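Local coordinates for hypothetical fimbrial assembly protein (Parabacteroides distasonis, PDB 3R4R), which is probably a component of the tip of fimbriae, the cell-surface filaments that mediate adhesion and biofilm formation, at residues V100-A106 against L141-K147; A237-L243 against Y254-N259. All coordinates share one frame; numbering follows the deposited sequence.

Interaction 1: residues V100-A106 against L141-K147; sequences VLVVANA and LLVKIGK. With EDO (1,2-ethanediol), chain I.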
ATOM      1  N   VAL A 100      11.233 -11.602  -8.336  1.00 47.95           N
ATOM      2  CA  VAL A 100      11.692 -10.614  -7.372  1.00 46.05           C
ATOM      3  C   VAL A 100      10.448  -9.943  -6.723  1.00 45.01           C
ATOM      4  O   VAL A 100       9.560  -9.473  -7.421  1.00 45.09           O
ATOM      5  CB  VAL A 100      12.675  -9.582  -8.019  1.00 53.58           C
ATOM      6  CG1 VAL A 100      12.165  -9.029  -9.349  1.00 56.28           C
ATOM      7  CG2 VAL A 100      13.027  -8.446  -7.062  1.00 51.50           C
ATOM      8  N   LEU A 101      10.392  -9.972  -5.379  1.00 40.80           N
ATOM      9  CA  LEU A 101       9.357  -9.372  -4.513  1.00 39.42           C
ATOM     10  C   LEU A 101       9.943  -8.178  -3.739  1.00 39.65           C
ATOM     11  O   LEU A 101      11.000  -8.304  -3.120  1.00 38.58           O
ATOM     12  CB  LEU A 101       8.761 -10.417  -3.521  1.00 38.79           C
ATOM     13  CG  LEU A 101       7.695  -9.884  -2.531  1.00 41.58           C
ATOM     14  CD1 LEU A 101       6.357  -9.730  -3.200  1.00 42.23           C
ATOM     15  CD2 LEU A 101       7.528 -10.801  -1.360  1.00 43.55           C
ATOM     16  N   VAL A 102       9.263  -7.029  -3.773  1.00 35.79           N
ATOM     17  CA  VAL A 102       9.746  -5.831  -3.079  1.00 34.28           C
ATOM     18  C   VAL A 102       8.711  -5.401  -2.016  1.00 35.75           C
ATOM     19  O   VAL A 102       7.525  -5.295  -2.326  1.00 35.54           O
ATOM     20  CB  VAL A 102      10.032  -4.691  -4.106  1.00 39.67           C
ATOM     21  CG1 VAL A 102      10.527  -3.423  -3.417  1.00 38.80           C
ATOM     22  CG2 VAL A 102      11.022  -5.140  -5.185  1.00 41.16           C
ATOM     23  N   VAL A 103       9.147  -5.211  -0.769  1.00 30.87           N
ATOM     24  CA  VAL A 103       8.295  -4.684   0.304  1.00 29.75           C
ATOM     25  C   VAL A 103       8.915  -3.347   0.712  1.00 35.36           C
ATOM     26  O   VAL A 103      10.032  -3.328   1.229  1.00 36.21           O
ATOM     27  CB  VAL A 103       8.044  -5.616   1.514  1.00 32.96           C
ATOM     28  CG1 VAL A 103       7.096  -4.953   2.529  1.00 31.10           C
ATOM     29  CG2 VAL A 103       7.497  -6.965   1.071  1.00 33.25           C
ATOM     30  N   ALA A 104       8.231  -2.229   0.418  1.00 30.72           N
ATOM     31  CA  ALA A 104       8.761  -0.901   0.708  1.00 29.86           C
ATOM     32  C   ALA A 104       8.184  -0.323   2.004  1.00 34.61           C
ATOM     33  O   ALA A 104       7.006  -0.506   2.282  1.00 33.24           O
ATOM     34  CB  ALA A 104       8.462   0.037  -0.449  1.00 30.21           C
ATOM     35  N   ASN A 105       9.046   0.377   2.778  1.00 33.02           N
ATOM     36  CA  ASN A 105       8.812   1.164   4.009  1.00 32.31           C
ATOM     37  C   ASN A 105       8.317   0.332   5.188  1.00 34.60           C
ATOM     38  O   ASN A 105       7.642   0.879   6.069  1.00 32.71           O
ATOM     39  CB  ASN A 105       7.793   2.287   3.756  1.00 32.86           C
ATOM     40  CG  ASN A 105       8.265   3.344   2.800  1.00 26.13           C
ATOM     41  OD1 ASN A 105       9.446   3.685   2.717  1.00 32.88           O
ATOM     42  ND2 ASN A 105       7.339   3.983   2.174  1.00 23.89           N
ATOM     43  N   ALA A 106       8.774  -0.937   5.298  1.00 34.34           N
ATOM     44  CA  ALA A 106       8.396  -1.860   6.398  1.00 32.25           C
ATOM     45  C   ALA A 106       9.633  -2.350   7.186  1.00 37.44           C
ATOM     46  O   ALA A 106       9.477  -3.038   8.194  1.00 37.49           O
ATOM     47  CB  ALA A 106       7.635  -3.040   5.839  1.00 32.39           C
ATOM     48  N   LEU A 141       5.920   7.292   4.833  1.00 35.31           N
ATOM     49  CA  LEU A 141       6.341   5.957   5.250  1.00 34.33           C
ATOM     50  C   LEU A 141       5.142   4.987   5.090  1.00 38.17           C
ATOM     51  O   LEU A 141       4.812   4.232   5.991  1.00 40.35           O
ATOM     52  CB  LEU A 141       6.905   5.968   6.684  1.00 34.90           C
ATOM     53  CG  LEU A 141       7.730   4.730   7.126  1.00 41.58           C
ATOM     54  CD1 LEU A 141       9.095   4.670   6.417  1.00 42.25           C
ATOM     55  CD2 LEU A 141       7.955   4.743   8.626  1.00 44.52           C
ATOM     56  N   LEU A 142       4.488   5.030   3.930  1.00 33.73           N
ATOM     57  CA  LEU A 142       3.382   4.134   3.563  1.00 31.65           C
ATOM     58  C   LEU A 142       3.945   2.893   2.868  1.00 37.57           C
ATOM     59  O   LEU A 142       4.804   3.018   1.995  1.00 41.47           O
ATOM     60  CB  LEU A 142       2.340   4.834   2.673  1.00 30.00           C
ATOM     61  CG  LEU A 142       1.510   5.961   3.316  1.00 31.86           C
ATOM     62  CD1 LEU A 142       0.737   6.752   2.250  1.00 30.38           C
ATOM     63  CD2 LEU A 142       0.643   5.460   4.481  1.00 30.41           C
ATOM     64  N   VAL A 143       3.478   1.704   3.256  1.00 29.45           N
ATOM     65  CA  VAL A 143       4.011   0.458   2.741  1.00 28.32           C
ATOM     66  C   VAL A 143       3.454   0.217   1.330  1.00 34.35           C
ATOM     67  O   VAL A 143       2.245   0.361   1.084  1.00 34.08           O
ATOM     68  CB  VAL A 143       3.721  -0.750   3.698  1.00 30.00           C
ATOM     69  CG1 VAL A 143       4.153  -2.079   3.087  1.00 29.39           C
ATOM     70  CG2 VAL A 143       4.398  -0.549   5.055  1.00 28.51           C
ATOM     71  N   LYS A 144       4.379  -0.168   0.414  1.00 29.34           N
ATOM     72  CA  LYS A 144       4.111  -0.536  -0.980  1.00 28.54           C
ATOM     73  C   LYS A 144       4.688  -1.924  -1.245  1.00 32.83           C
ATOM     74  O   LYS A 144       5.688  -2.295  -0.629  1.00 30.49           O
ATOM     75  CB  LYS A 144       4.667   0.493  -1.980  1.00 31.76           C
ATOM     76  CG  LYS A 144       4.176   1.933  -1.813  1.00 37.88           C
ATOM     77  CD  LYS A 144       5.347   2.836  -1.434  1.00 44.48           C
ATOM     78  CE  LYS A 144       4.994   4.314  -1.338  1.00 40.95           C
ATOM     79  NZ  LYS A 144       4.097   4.628  -0.188  1.00 30.53           N
ATOM     80  N   ILE A 145       4.038  -2.719  -2.105  1.00 31.41           N
ATOM     81  CA  ILE A 145       4.523  -4.075  -2.399  1.00 32.54           C
ATOM     82  C   ILE A 145       4.379  -4.350  -3.924  1.00 38.72           C
ATOM     83  O   ILE A 145       3.470  -3.848  -4.561  1.00 38.56           O
ATOM     84  CB  ILE A 145       3.802  -5.186  -1.542  1.00 35.00           C
ATOM     85  CG1 ILE A 145       2.272  -5.251  -1.836  1.00 35.53           C
ATOM     86  CG2 ILE A 145       4.073  -5.040  -0.021  1.00 32.67           C
ATOM     87  CD1 ILE A 145       1.578  -6.461  -1.231  1.00 30.69           C
ATOM     88  N   GLY A 146       5.290  -5.143  -4.472  1.00 37.19           N
ATOM     89  CA  GLY A 146       5.279  -5.512  -5.883  1.00 39.09           C
ATOM     90  C   GLY A 146       6.017  -6.803  -6.160  1.00 42.16           C
ATOM     91  O   GLY A 146       6.880  -7.191  -5.380  1.00 40.43           O
ATOM     92  N   LYS A 147       5.695  -7.472  -7.284  1.00 43.07           N
ATOM     93  CA  LYS A 147       6.362  -8.723  -7.694  1.00 45.70           C
ATOM     94  C   LYS A 147       6.529  -8.783  -9.229  1.00 52.68           C
ATOM     95  O   LYS A 147       5.600  -8.448  -9.968  1.00 52.67           O
ATOM     96  CB  LYS A 147       5.593  -9.965  -7.201  1.00 47.98           C
ATOM     97  CG  LYS A 147       6.422 -11.253  -7.218  1.00 55.56           C
ATOM     98  CD  LYS A 147       5.675 -12.502  -6.700  1.00 65.53           C
ATOM     99  CE  LYS A 147       4.685 -13.159  -7.652  1.00 88.28           C
ATOM    100  NZ  LYS A 147       3.556 -12.276  -8.064  1.00106.03           N
TER
HETATM  101  C1  EDO I 326       0.723 -14.171  -7.376  1.00 77.22           C
HETATM  102  O1  EDO I 326       1.481 -13.313  -6.519  1.00 78.12           O
HETATM  103  C2  EDO I 326       1.545 -15.411  -7.721  1.00 75.41           C
HETATM  104  O2  EDO I 326       0.783 -16.254  -8.596  1.00 77.23           O

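Interaction 2: residues A237-L243 against Y254-N259; sequences AFKEVIL and YPFPAN. With EDO (1,2-ethanediol), chain G.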
ATOM      1  N   ALA A 237     -17.054  -8.778   5.776  1.00 81.59           N
ATOM      2  CA  ALA A 237     -18.219  -8.089   5.216  1.00 83.92           C
ATOM      3  C   ALA A 237     -19.087  -7.453   6.317  1.00 89.94           C
ATOM      4  O   ALA A 237     -19.921  -6.598   6.009  1.00 90.50           O
ATOM      5  CB  ALA A 237     -19.051  -9.075   4.405  1.00 88.76           C
ATOM      6  N   PHE A 238     -18.839  -7.834   7.595  1.00 87.78           N
ATOM      7  CA  PHE A 238     -19.583  -7.409   8.783  1.00 90.72           C
ATOM      8  C   PHE A 238     -18.826  -6.278   9.548  1.00 89.21           C
ATOM      9  O   PHE A 238     -19.370  -5.719  10.507  1.00 90.89           O
ATOM     10  CB  PHE A 238     -19.807  -8.647   9.683  1.00 97.17           C
ATOM     11  CG  PHE A 238     -20.789  -8.577  10.837  1.00104.27           C
ATOM     12  CD1 PHE A 238     -22.011  -7.920  10.695  1.00111.10           C
ATOM     13  CD2 PHE A 238     -20.602  -9.362  11.972  1.00109.52           C
ATOM     14  CE1 PHE A 238     -22.957  -7.922  11.731  1.00116.96           C
ATOM     15  CE2 PHE A 238     -21.554  -9.376  13.004  1.00117.40           C
ATOM     16  CZ  PHE A 238     -22.725  -8.653  12.877  1.00118.19           C
ATOM     17  N   LYS A 239     -17.619  -5.898   9.095  1.00 79.15           N
ATOM     18  CA  LYS A 239     -16.878  -4.824   9.749  1.00 74.82           C
ATOM     19  C   LYS A 239     -17.232  -3.470   9.122  1.00 78.58           C
ATOM     20  O   LYS A 239     -17.629  -3.383   7.957  1.00 78.98           O
ATOM     21  CB  LYS A 239     -15.365  -5.037   9.731  1.00 71.66           C
ATOM     22  CG  LYS A 239     -14.926  -6.050  10.770  1.00 64.79           C
ATOM     23  CD  LYS A 239     -13.438  -6.031  10.956  1.00 59.77           C
ATOM     24  CE  LYS A 239     -12.927  -6.973  12.019  1.00 62.12           C
ATOM     25  NZ  LYS A 239     -13.115  -8.400  11.649  1.00 91.48           N
ATOM     26  N   GLU A 240     -17.137  -2.420   9.934  1.00 73.78           N
ATOM     27  CA  GLU A 240     -17.483  -1.062   9.523  1.00 72.10           C
ATOM     28  C   GLU A 240     -16.458  -0.047   9.952  1.00 70.59           C
ATOM     29  O   GLU A 240     -15.834  -0.193  11.010  1.00 68.04           O
ATOM     30  CB  GLU A 240     -18.847  -0.637  10.120  1.00 77.00           C
ATOM     31  CG  GLU A 240     -20.051  -1.449   9.668  1.00 87.74           C
ATOM     32  CD  GLU A 240     -21.369  -1.034  10.290  1.00102.21           C
ATOM     33  OE1 GLU A 240     -21.366  -0.618  11.472  1.00 96.02           O
ATOM     34  OE2 GLU A 240     -22.415  -1.183   9.615  1.00 91.31           O
ATOM     35  N   VAL A 241     -16.331   1.019   9.137  1.00 65.08           N
ATOM     36  CA  VAL A 241     -15.521   2.192   9.417  1.00 61.67           C
ATOM     37  C   VAL A 241     -16.566   3.286   9.737  1.00 66.30           C
ATOM     38  O   VAL A 241     -17.404   3.628   8.889  1.00 65.91           O
ATOM     39  CB  VAL A 241     -14.481   2.542   8.310  1.00 63.86           C
ATOM     40  CG1 VAL A 241     -13.484   1.404   8.112  1.00 62.28           C
ATOM     41  CG2 VAL A 241     -15.143   2.881   6.987  1.00 65.23           C
ATOM     42  N   ILE A 242     -16.599   3.728  11.011  1.00 63.25           N
ATOM     43  CA  ILE A 242     -17.623   4.642  11.541  1.00 63.33           C
ATOM     44  C   ILE A 242     -17.069   6.043  11.768  1.00 62.90           C
ATOM     45  O   ILE A 242     -16.215   6.267  12.631  1.00 60.25           O
ATOM     46  CB  ILE A 242     -18.211   4.094  12.876  1.00 68.25           C
ATOM     47  CG1 ILE A 242     -18.823   2.681  12.687  1.00 69.35           C
ATOM     48  CG2 ILE A 242     -19.211   5.093  13.483  1.00 70.14           C
ATOM     49  CD1 ILE A 242     -19.237   1.956  13.965  1.00 65.87           C
ATOM     50  N   LEU A 243     -17.674   6.998  11.051  1.00 59.43           N
ATOM     51  CA  LEU A 243     -17.372   8.428  11.121  1.00 56.40           C
ATOM     52  C   LEU A 243     -18.314   9.118  12.098  1.00 61.52           C
ATOM     53  O   LEU A 243     -19.517   8.944  11.995  1.00 63.41           O
ATOM     54  CB  LEU A 243     -17.477   9.081   9.723  1.00 55.00           C
ATOM     55  CG  LEU A 243     -16.283   8.953   8.733  1.00 56.93           C
ATOM     56  CD1 LEU A 243     -15.939   7.513   8.376  1.00 57.14           C
ATOM     57  CD2 LEU A 243     -16.593   9.665   7.444  1.00 59.15           C
ATOM     58  N   TYR A 254     -21.929   7.560  11.722  1.00 68.45           N
ATOM     59  CA  TYR A 254     -22.282   7.242  10.343  1.00 68.61           C
ATOM     60  C   TYR A 254     -21.395   6.065   9.862  1.00 70.68           C
ATOM     61  O   TYR A 254     -20.172   6.210   9.765  1.00 65.99           O
ATOM     62  CB  TYR A 254     -22.154   8.480   9.433  1.00 68.32           C
ATOM     63  CG  TYR A 254     -22.987   9.666   9.884  1.00 73.97           C
ATOM     64  CD1 TYR A 254     -24.348   9.744   9.588  1.00 80.72           C
ATOM     65  CD2 TYR A 254     -22.410  10.726  10.580  1.00 72.72           C
ATOM     66  CE1 TYR A 254     -25.115  10.843   9.983  1.00 83.24           C
ATOM     67  CE2 TYR A 254     -23.170  11.826  10.985  1.00 75.40           C
ATOM     68  CZ  TYR A 254     -24.523  11.880  10.684  1.00 86.95           C
ATOM     69  OH  TYR A 254     -25.288  12.953  11.087  1.00 89.20           O
ATOM     70  N   PRO A 255     -21.987   4.876   9.602  1.00 70.75           N
ATOM     71  CA  PRO A 255     -21.160   3.712   9.240  1.00 68.93           C
ATOM     72  C   PRO A 255     -21.039   3.485   7.728  1.00 71.71           C
ATOM     73  O   PRO A 255     -21.998   3.688   6.971  1.00 73.79           O
ATOM     74  CB  PRO A 255     -21.913   2.542   9.884  1.00 74.19           C
ATOM     75  CG  PRO A 255     -23.321   3.066  10.192  1.00 82.08           C
ATOM     76  CD  PRO A 255     -23.409   4.494   9.738  1.00 76.70           C
ATOM     77  N   PHE A 256     -19.844   3.028   7.306  1.00 64.14           N
ATOM     78  CA  PHE A 256     -19.502   2.702   5.918  1.00 62.55           C
ATOM     79  C   PHE A 256     -19.019   1.248   5.824  1.00 67.36           C
ATOM     80  O   PHE A 256     -18.379   0.776   6.767  1.00 66.24           O
ATOM     81  CB  PHE A 256     -18.431   3.669   5.370  1.00 60.47           C
ATOM     82  CG  PHE A 256     -18.887   5.112   5.242  1.00 61.50           C
ATOM     83  CD1 PHE A 256     -18.852   5.969   6.331  1.00 63.90           C
ATOM     84  CD2 PHE A 256     -19.294   5.622   4.018  1.00 63.44           C
ATOM     85  CE1 PHE A 256     -19.314   7.283   6.219  1.00 65.69           C
ATOM     86  CE2 PHE A 256     -19.719   6.940   3.898  1.00 66.68           C
ATOM     87  CZ  PHE A 256     -19.778   7.753   5.009  1.00 64.71           C
ATOM     88  N   PRO A 257     -19.310   0.497   4.730  1.00 65.77           N
ATOM     89  CA  PRO A 257     -18.826  -0.899   4.664  1.00 65.88           C
ATOM     90  C   PRO A 257     -17.321  -0.902   4.482  1.00 67.22           C
ATOM     91  O   PRO A 257     -16.812  -0.338   3.506  1.00 65.85           O
ATOM     92  CB  PRO A 257     -19.578  -1.503   3.463  1.00 70.33           C
ATOM     93  CG  PRO A 257     -20.563  -0.452   3.021  1.00 75.82           C
ATOM     94  CD  PRO A 257     -20.061   0.862   3.510  1.00 68.41           C
ATOM     95  N   ALA A 258     -16.609  -1.476   5.474  1.00 62.53           N
ATOM     96  CA  ALA A 258     -15.149  -1.505   5.561  1.00 57.59           C
ATOM     97  C   ALA A 258     -14.502  -2.124   4.314  1.00 58.89           C
ATOM     98  O   ALA A 258     -13.442  -1.673   3.908  1.00 54.28           O
ATOM     99  CB  ALA A 258     -14.727  -2.286   6.789  1.00 58.59           C
ATOM    100  N   ASN A 259     -15.170  -3.104   3.679  1.00 59.73           N
ATOM    101  CA  ASN A 259     -14.650  -3.808   2.501  1.00 58.17           C
ATOM    102  C   ASN A 259     -14.781  -2.954   1.187  1.00 58.74           C
ATOM    103  O   ASN A 259     -14.352  -3.420   0.124  1.00 56.82           O
ATOM    104  CB  ASN A 259     -15.356  -5.161   2.327  1.00 59.34           C
ATOM    105  CG  ASN A 259     -16.852  -5.128   2.269  1.00 84.93           C
ATOM    106  OD1 ASN A 259     -17.516  -4.279   2.867  1.00 85.13           O
ATOM    107  ND2 ASN A 259     -17.416  -6.139   1.642  1.00 79.06           N
TER
HETATM  108  C1  EDO G 323     -13.904  -3.583  13.717  1.00 54.95           C
HETATM  109  O1  EDO G 323     -12.934  -2.798  14.411  1.00 56.23           O
HETATM  110  C2  EDO G 323     -14.492  -2.754  12.586  1.00 55.69           C
HETATM  111  O2  EDO G 323     -13.465  -2.364  11.659  1.00 66.39           O

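Interaction 1: residues V100-A106 against L141-K147
Val102 and Gly146 exchange two backbone hydrogen bonds, and Ala104 and Lys144 do the same, as expected of antiparallel strands; the short strand segments 100-104 and 144-147 lie at 176°. The shortest of the four joins Ala104 N to Lys144 O at 2.8 Å. Between these pairs the non-hydrogen-bonded residues add CA-H...O contacts, Ile145 CA lying 3.2 Å from Val102 O.

Beyond the end of the pairing the polar contacts pass to side chains. Asn105 ND2 donates to Leu142 O over 2.7 Å, with the oxygen close to the amide plane of Asn105. Lys144 NZ reaches Leu142 O at 2.8 Å from the opposite face of the carbonyl, so two donors grip it from above and below its plane. The amine is held further by Gln167 and by the carbonyl of Glu41, while Asn105 OD1 accepts from the backbone of Gln45.

In this member of the FimA/Mfa1 fimbrillin family, strands 96-104 and 144-152 are inner neighbours in an antiparallel run 46-52, 96-104, 144-152, 161-179.

Among the apolar contacts, Val103 and Ile145 lie side by side, Val103 CG1 to Ile145 CG2 at 4.0 Å. With chi1 at -178°, Val103 CG1 points away from its own backbone N and also comes within 4.2 Å of Val143 CG1. Leu141 crosses Asn105 at a slant, its CD1 3.8 Å from Asn105 CB.

Interaction 2: residues A237-L243 against Y254-N259
Val241 and Phe256 face each other as a hydrogen-bonded pair whose side chains cross at about a right angle, Val241 CG2 resting 3.7 Å from Phe256 CB. With chi1 at -61°, Val241 CG1 lies anti to the carbonyl carbon and meets Ala258 CB at 4.1 Å, and CG2 falls between N and the carbonyl carbon. The Phe256 ring presents an edge to Val241 O, which lies near the ring plane. Leu243 comes to the same ring, also at roughly a right angle, with CD2 3.8 Å from CE1 of Phe256. Phe261 and Ile269 pack on this buried side as well.

The two strands form the β hairpin 240-246/251-257 in the C-terminal domain, which belongs to the transthyretin-like clan; their short segments run at 151°. Paired bonds join Val241 with Phe256 and Leu243 with Tyr254, where Tyr254 N reaches Leu243 O at 2.8 Å.

On the other face Glu240 lies alongside Pro255, pointing the same way, its OE1 3.6 Å from the proline CB, while Ile242 crosses Pro255 obliquely. Where the pairing ends, Ala258 N bonds to Lys239 O from above the carbonyl plane at 3.3 Å. Lys239 CB lies 4.1 Å from Ala258 CB, and the chain then leads away to a salt bridge with Asp236 and a cation-pi contact with Phe216. With an alanine in place of Lys239, the Asp236 carboxylate would probably be left without the amine it pairs with and the Phe216 ring without its cation.

In the fold
From the N terminus, the chain runs through strand 46-52 before entering strand 96-104. Interaction 1 closes a loop of 34 residues, mostly without regular structure, and places strand 144-152 between 96-104 and 161-179. The chain continues through strand 161-179 into the C-terminal region, where interaction 2 closes a shorter loop, ten residues comprising the outer strand ends and turn of a hairpin. The two contacts follow in series, neither nesting nor crossing. The centres of interactions 1 and 2 lie about 27 Å apart, their nearest atoms about 15 Å. Interaction 1 joins neighbouring strands near the middle of the molecule, whereas 237-243 and 254-259 belong to a separate antiparallel sheet that 240-246 shares with strand 191-202.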